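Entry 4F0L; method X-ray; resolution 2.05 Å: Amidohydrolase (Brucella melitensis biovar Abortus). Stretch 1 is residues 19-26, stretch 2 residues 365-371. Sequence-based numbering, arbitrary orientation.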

# COMPACT_ATOMS: atom_id res chain seq x y z
N ALA B 19 -17.55 10.96 16.04
CA ALA B 19 -16.39 10.49 16.76
C ALA B 19 -16.59 9.03 17.08
O ALA B 19 -17.69 8.60 17.40
CB ALA B 19 -16.17 11.29 18.02
N LEU B 20 -15.52 8.26 16.94
CA LEU B 20 -15.60 6.82 17.14
C LEU B 20 -15.23 6.50 18.57
O LEU B 20 -14.04 6.41 18.93
CB LEU B 20 -14.71 6.07 16.12
CG LEU B 20 -14.64 4.54 16.30
CD1 LEU B 20 -16.02 3.87 16.43
CD2 LEU B 20 -13.84 3.89 15.20
N LEU B 21 -16.24 6.29 19.41
CA LEU B 21 -16.03 6.01 20.81
C LEU B 21 -15.94 4.50 21.02
O LEU B 21 -16.27 3.73 20.10
CB LEU B 21 -17.17 6.62 21.62
CG LEU B 21 -17.39 8.11 21.47
CD1 LEU B 21 -18.56 8.58 22.35
CD2 LEU B 21 -16.11 8.85 21.85
N PRO B 22 -15.52 4.05 22.22
CA PRO B 22 -15.35 2.59 22.40
C PRO B 22 -16.62 1.79 22.22
O PRO B 22 -16.55 0.63 21.83
CB PRO B 22 -14.83 2.47 23.84
CG PRO B 22 -14.15 3.77 24.10
CD PRO B 22 -14.95 4.80 23.35
N ASP B 23 -17.78 2.40 22.48
CA ASP B 23 -19.04 1.71 22.27
C ASP B 23 -19.67 2.08 20.91
O ASP B 23 -20.85 1.84 20.71
CB ASP B 23 -20.00 1.93 23.46
CG ASP B 23 -20.32 3.40 23.70
OD1 ASP B 23 -19.62 4.31 23.18
OD2 ASP B 23 -21.29 3.67 24.40
N GLY B 24 -18.90 2.64 19.98
CA GLY B 24 -19.41 2.93 18.64
C GLY B 24 -19.34 4.40 18.20
O GLY B 24 -18.93 5.30 18.97
N TRP B 25 -19.71 4.64 16.94
CA TRP B 25 -19.84 6.00 16.44
C TRP B 25 -20.87 6.77 17.19
O TRP B 25 -21.92 6.26 17.47
CB TRP B 25 -20.20 6.04 14.96
CG TRP B 25 -19.04 5.62 14.10
CD1 TRP B 25 -18.83 4.38 13.51
CD2 TRP B 25 -17.89 6.41 13.74
NE1 TRP B 25 -17.67 4.36 12.81
CE2 TRP B 25 -17.05 5.55 12.92
CE3 TRP B 25 -17.47 7.72 13.98
CZ2 TRP B 25 -15.87 5.99 12.39
CZ3 TRP B 25 -16.28 8.17 13.44
CH2 TRP B 25 -15.48 7.33 12.67
N ALA B 26 -20.55 8.01 17.53
CA ALA B 26 -21.55 8.95 18.04
C ALA B 26 -21.44 10.23 17.26
O ALA B 26 -20.39 10.55 16.69
CB ALA B 26 -21.34 9.22 19.52
N GLY B 365 -12.59 -2.20 7.83
CA GLY B 365 -11.77 -1.08 8.31
C GLY B 365 -12.08 -0.74 9.76
O GLY B 365 -11.16 -0.50 10.57
N ARG B 366 -13.35 -0.79 10.12
CA ARG B 366 -13.79 -0.60 11.50
C ARG B 366 -13.17 -1.62 12.47
O ARG B 366 -12.57 -1.24 13.49
CB ARG B 366 -15.32 -0.65 11.58
CG ARG B 366 -15.93 -0.68 12.98
CD ARG B 366 -15.69 0.58 13.80
NE ARG B 366 -16.35 0.44 15.12
CZ ARG B 366 -17.65 0.57 15.32
NH1 ARG B 366 -18.47 0.82 14.30
NH2 ARG B 366 -18.17 0.41 16.54
N ALA B 367 -13.28 -2.89 12.15
CA ALA B 367 -12.75 -3.95 13.01
C ALA B 367 -11.24 -3.81 13.17
O ALA B 367 -10.72 -3.93 14.27
CB ALA B 367 -13.09 -5.33 12.44
N LEU B 368 -10.54 -3.53 12.09
CA LEU B 368 -9.10 -3.45 12.14
C LEU B 368 -8.65 -2.22 12.92
O LEU B 368 -7.72 -2.30 13.73
CB LEU B 368 -8.52 -3.43 10.74
CG LEU B 368 -8.54 -4.80 10.07
CD1 LEU B 368 -7.91 -4.66 8.71
CD2 LEU B 368 -7.82 -5.87 10.90
N PHE B 369 -9.31 -1.10 12.68
CA PHE B 369 -8.94 0.13 13.33
C PHE B 369 -9.21 0.03 14.82
O PHE B 369 -8.32 0.33 15.61
CB PHE B 369 -9.67 1.34 12.78
CG PHE B 369 -9.23 2.62 13.41
CD1 PHE B 369 -8.09 3.25 12.98
CD2 PHE B 369 -9.93 3.15 14.50
CE1 PHE B 369 -7.66 4.44 13.58
CE2 PHE B 369 -9.49 4.32 15.10
CZ PHE B 369 -8.36 4.97 14.64
N ASP B 370 -10.40 -0.43 15.22
CA ASP B 370 -10.71 -0.56 16.63
C ASP B 370 -9.73 -1.51 17.29
O ASP B 370 -9.24 -1.28 18.38
CB ASP B 370 -12.12 -1.12 16.87
CG ASP B 370 -13.22 -0.10 16.74
OD1 ASP B 370 -12.98 1.14 16.79
OD2 ASP B 370 -14.36 -0.56 16.66
N GLY B 371 -9.51 -2.65 16.65
CA GLY B 371 -8.65 -3.70 17.22
C GLY B 371 -7.23 -3.20 17.45
O GLY B 371 -6.64 -3.42 18.52
O HOH W 1 -14.84 1.45 19.00
O HOH W 2 -16.68 -0.64 18.94
O HOH W 3 -20.93 2.34 15.52

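This is a small contact between a β-hairpin and a helix, built on one leucine and one arginine, with no direct hydrogen bond across it and waters carrying the polar links. The hairpin folds through a type I turn from Leu21 to Gly24, and paired backbone hydrogen bonds between Ala19 and Ala26 and between Leu21 and Gly24 hold its strands in register. Leu20 points toward the helix while Leu21 points away, the usual alternation of a strand, so a single side chain delivers most of the hairpin's share.

On the helix, Arg366 and Asp370 lie one turn apart and form a salt bridge, Arg366 NE donating to Asp370 OD2 at 2.7 Å. This bond helps fix the guanidinium, a charged group whose N-H groups lie in its plane, leaving its faces poor at hydrogen bonding; Leu20 CD1 packs over one face, 3.7 Å from Arg366 NE. The other methyl, Leu20 CD2, sits 4.0 Å from Phe369 CD2 and 3.3 Å from Asp370 OD1, so the leucine meets aromatic and charged neighbours at once.

The arginine leaves the helix sideways, but its end reaches the hairpin. Arg366 NH2 comes within 3.5 Å of Gly24 CA, and Arg366 NH1 within 3.7 Å of Trp25 CD1, an oblique approach to the indole. Gly24 has phi/psi of 122/175, where a CB would jam against the preceding carbonyl oxygen; the backbone itself calls for glycine here.

Water completes the polar side. Water 3 accepts from both Trp25 N (3.0 Å) and Arg366 NH1 (3.1 Å), joining strand backbone to guanidinium. Water 2 accepts from Arg366 NH2 at 3.0 Å and lies 3.2 Å from Pro22 O, within hydrogen-bonding geometry of the turn. The rule to read is economical: order a charged pair within the helix, then pack a leucine on it.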